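Local coordinates for protein transcriptional repressor (PDB 3KV1) that probably represses transcription in response to a sugar-like effector, as a member of the SorC family of regulators, at residues 116-120 against 138-143. Numbering follows the deposited sequence. Where two conformers were deposited one is given.
Sequences ETLYA and TIKETL
Leu118 presses its branched end onto helix 137-147, with CD1 set among Ile139, Thr142 and Leu143 and CD2 against Leu143. Leu118 CD1 lies 3.8 Å from Thr142 CB, and Leu118 CD2 lies 3.8 Å from Leu143 CD2. With CG of Leu118 turned anti to the backbone N (chi1 -176°), the fork, whose parent bond does not aim at the helix, swings in among the three residues; a branched leucine spreads two methyls over the helix surface. Further along, the small methyl of Ala120 lets the loop come close, its CB 3.8 Å from Ile139 CG1; the slender end of Ile139 reaches the peptide, Ile139 CD1 standing 3.4 Å from Tyr119 O. The loop follows strand 114-116 at the edge of the parallel part of an alpha/beta, Rossmann-like domain, where Tyr119 centres an inverse gamma turn.

The side holding Thr117 and Thr142 is looser, and two waters bridge it. One accepts from Tyr119 N, its oxygen 2.9 Å from that nitrogen, donates to the carbonyl oxygens of Thr117 and Thr138, and bonds Thr142 OG1 at 2.8 Å; a second donates to Thr117 O. Threonine suits position 142 because its hydroxyl faces the first water while CB and CG2 touch Leu118. The Tyr119 ring, with Thr117 CG2 above its plane but offset toward the rim, meets Thr138 CG2 obliquely, and Tyr119 OH is hydrogen-bonded to Asp101 OD2 of the second subunit.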
loop_
_atom_site.group_PDB
_atom_site.type_symbol
_atom_site.label_atom_id
_atom_site.label_comp_id
_atom_site.label_asym_id
_atom_site.label_seq_id
_atom_site.Cartn_x
_atom_site.Cartn_y
_atom_site.Cartn_z
ATOM N N GLU A 116 -5.842 -2.682 -4.777
ATOM C CA GLU A 116 -5.244 -1.443 -5.279
ATOM C C GLU A 116 -5.049 -0.461 -4.112
ATOM O O GLU A 116 -6.016 0.045 -3.526
ATOM C CB GLU A 116 -6.109 -0.849 -6.397
ATOM C CG GLU A 116 -6.242 -1.802 -7.594
ATOM C CD GLU A 116 -7.108 -1.297 -8.757
ATOM O OE1 GLU A 116 -7.501 -0.111 -8.786
ATOM O OE2 GLU A 116 -7.386 -2.116 -9.665
ATOM N N THR A 117 -3.788 -0.219 -3.766
ATOM C CA THR A 117 -3.459 0.570 -2.565
ATOM C C THR A 117 -3.599 2.080 -2.814
ATOM O O THR A 117 -3.306 2.562 -3.916
ATOM C CB THR A 117 -2.015 0.234 -2.109
ATOM O OG1 THR A 117 -1.987 -1.131 -1.671
ATOM C CG2 THR A 117 -1.562 1.150 -0.959
ATOM N N LEU A 118 -4.088 2.807 -1.806
ATOM C CA LEU A 118 -4.032 4.269 -1.845
ATOM C C LEU A 118 -2.707 4.635 -1.184
ATOM O O LEU A 118 -2.538 4.361 0.011
ATOM C CB LEU A 118 -5.240 4.862 -1.100
ATOM C CG LEU A 118 -5.354 6.388 -1.147
ATOM C CD1 LEU A 118 -5.473 6.919 -2.575
ATOM C CD2 LEU A 118 -6.583 6.800 -0.327
ATOM N N TYR A 119 -1.744 5.175 -1.962
ATOM C CA TYR A 119 -0.398 5.479 -1.442
ATOM C C TYR A 119 -0.328 6.809 -0.697
ATOM O O TYR A 119 0.362 7.751 -1.134
ATOM C CB TYR A 119 0.652 5.440 -2.588
ATOM C CG TYR A 119 0.779 4.048 -3.128
ATOM C CD1 TYR A 119 0.263 3.722 -4.379
ATOM C CD2 TYR A 119 1.356 3.035 -2.365
ATOM C CE1 TYR A 119 0.357 2.416 -4.874
ATOM C CE2 TYR A 119 1.437 1.714 -2.852
ATOM C CZ TYR A 119 0.932 1.424 -4.101
ATOM O OH TYR A 119 1.002 0.115 -4.573
ATOM N N ALA A 120 -1.050 6.889 0.426
ATOM C CA ALA A 120 -1.059 8.066 1.262
ATOM C C ALA A 120 -1.495 7.611 2.648
ATOM O O ALA A 120 -2.213 6.608 2.781
ATOM C CB ALA A 120 -2.087 9.070 0.754
ATOM N N THR A 138 -0.743 10.327 -8.291
ATOM C CA THR A 138 -0.833 8.928 -7.897
ATOM C C THR A 138 -2.036 8.680 -6.960
ATOM O O THR A 138 -2.718 7.641 -7.072
ATOM C CB THR A 138 0.456 8.482 -7.206
ATOM O OG1 THR A 138 1.550 8.667 -8.113
ATOM C CG2 THR A 138 0.347 7.014 -6.772
ATOM N N ILE A 139 -2.281 9.631 -6.054
ATOM C CA ILE A 139 -3.396 9.566 -5.112
ATOM C C ILE A 139 -4.708 9.792 -5.864
ATOM O O ILE A 139 -5.669 9.051 -5.665
ATOM C CB ILE A 139 -3.242 10.582 -3.951
ATOM C CG1 ILE A 139 -2.264 10.057 -2.905
ATOM C CG2 ILE A 139 -4.573 10.795 -3.211
ATOM C CD1 ILE A 139 -0.911 10.032 -3.277
ATOM N N LYS A 140 -4.719 10.746 -6.797
ATOM C CA LYS A 140 -5.942 11.060 -7.531
ATOM C C LYS A 140 -6.370 9.873 -8.379
ATOM O O LYS A 140 -7.565 9.616 -8.527
ATOM C CB LYS A 140 -5.754 12.302 -8.438
ATOM C CG LYS A 140 -5.880 13.602 -7.701
ATOM C CD LYS A 140 -5.495 14.819 -8.548
ATOM C CE LYS A 140 -6.199 14.825 -9.886
ATOM N NZ LYS A 140 -5.663 15.918 -10.770
ATOM N N GLU A 141 -5.408 9.130 -8.912
ATOM C CA GLU A 141 -5.755 8.027 -9.789
ATOM C C GLU A 141 -6.481 6.944 -9.001
ATOM O O GLU A 141 -7.493 6.422 -9.456
ATOM C CB GLU A 141 -4.549 7.411 -10.513
ATOM C CG GLU A 141 -4.984 6.408 -11.566
ATOM C CD GLU A 141 -3.816 5.789 -12.321
ATOM O OE1 GLU A 141 -2.889 6.532 -12.721
ATOM O OE2 GLU A 141 -3.834 4.552 -12.523
ATOM N N THR A 142 -5.978 6.618 -7.810
ATOM C CA THR A 142 -6.603 5.558 -7.031
ATOM C C THR A 142 -7.966 6.014 -6.528
ATOM O O THR A 142 -8.925 5.240 -6.524
ATOM C CB THR A 142 -5.704 5.097 -5.856
ATOM O OG1 THR A 142 -4.489 4.568 -6.405
ATOM C CG2 THR A 142 -6.390 3.992 -5.049
ATOM N N LEU A 143 -8.051 7.255 -6.074
ATOM C CA LEU A 143 -9.342 7.770 -5.612
ATOM C C LEU A 143 -10.366 7.766 -6.749
ATOM O O LEU A 143 -11.550 7.525 -6.518
ATOM C CB LEU A 143 -9.209 9.172 -5.020
ATOM C CG LEU A 143 -8.491 9.266 -3.684
ATOM C CD1 LEU A 143 -8.548 10.721 -3.214
ATOM C CD2 LEU A 143 -9.151 8.337 -2.675
HETATM O O HOH W 1 -2.575 5.644 -4.695
HETATM O O HOH W 2 -2.813 1.714 -6.477
#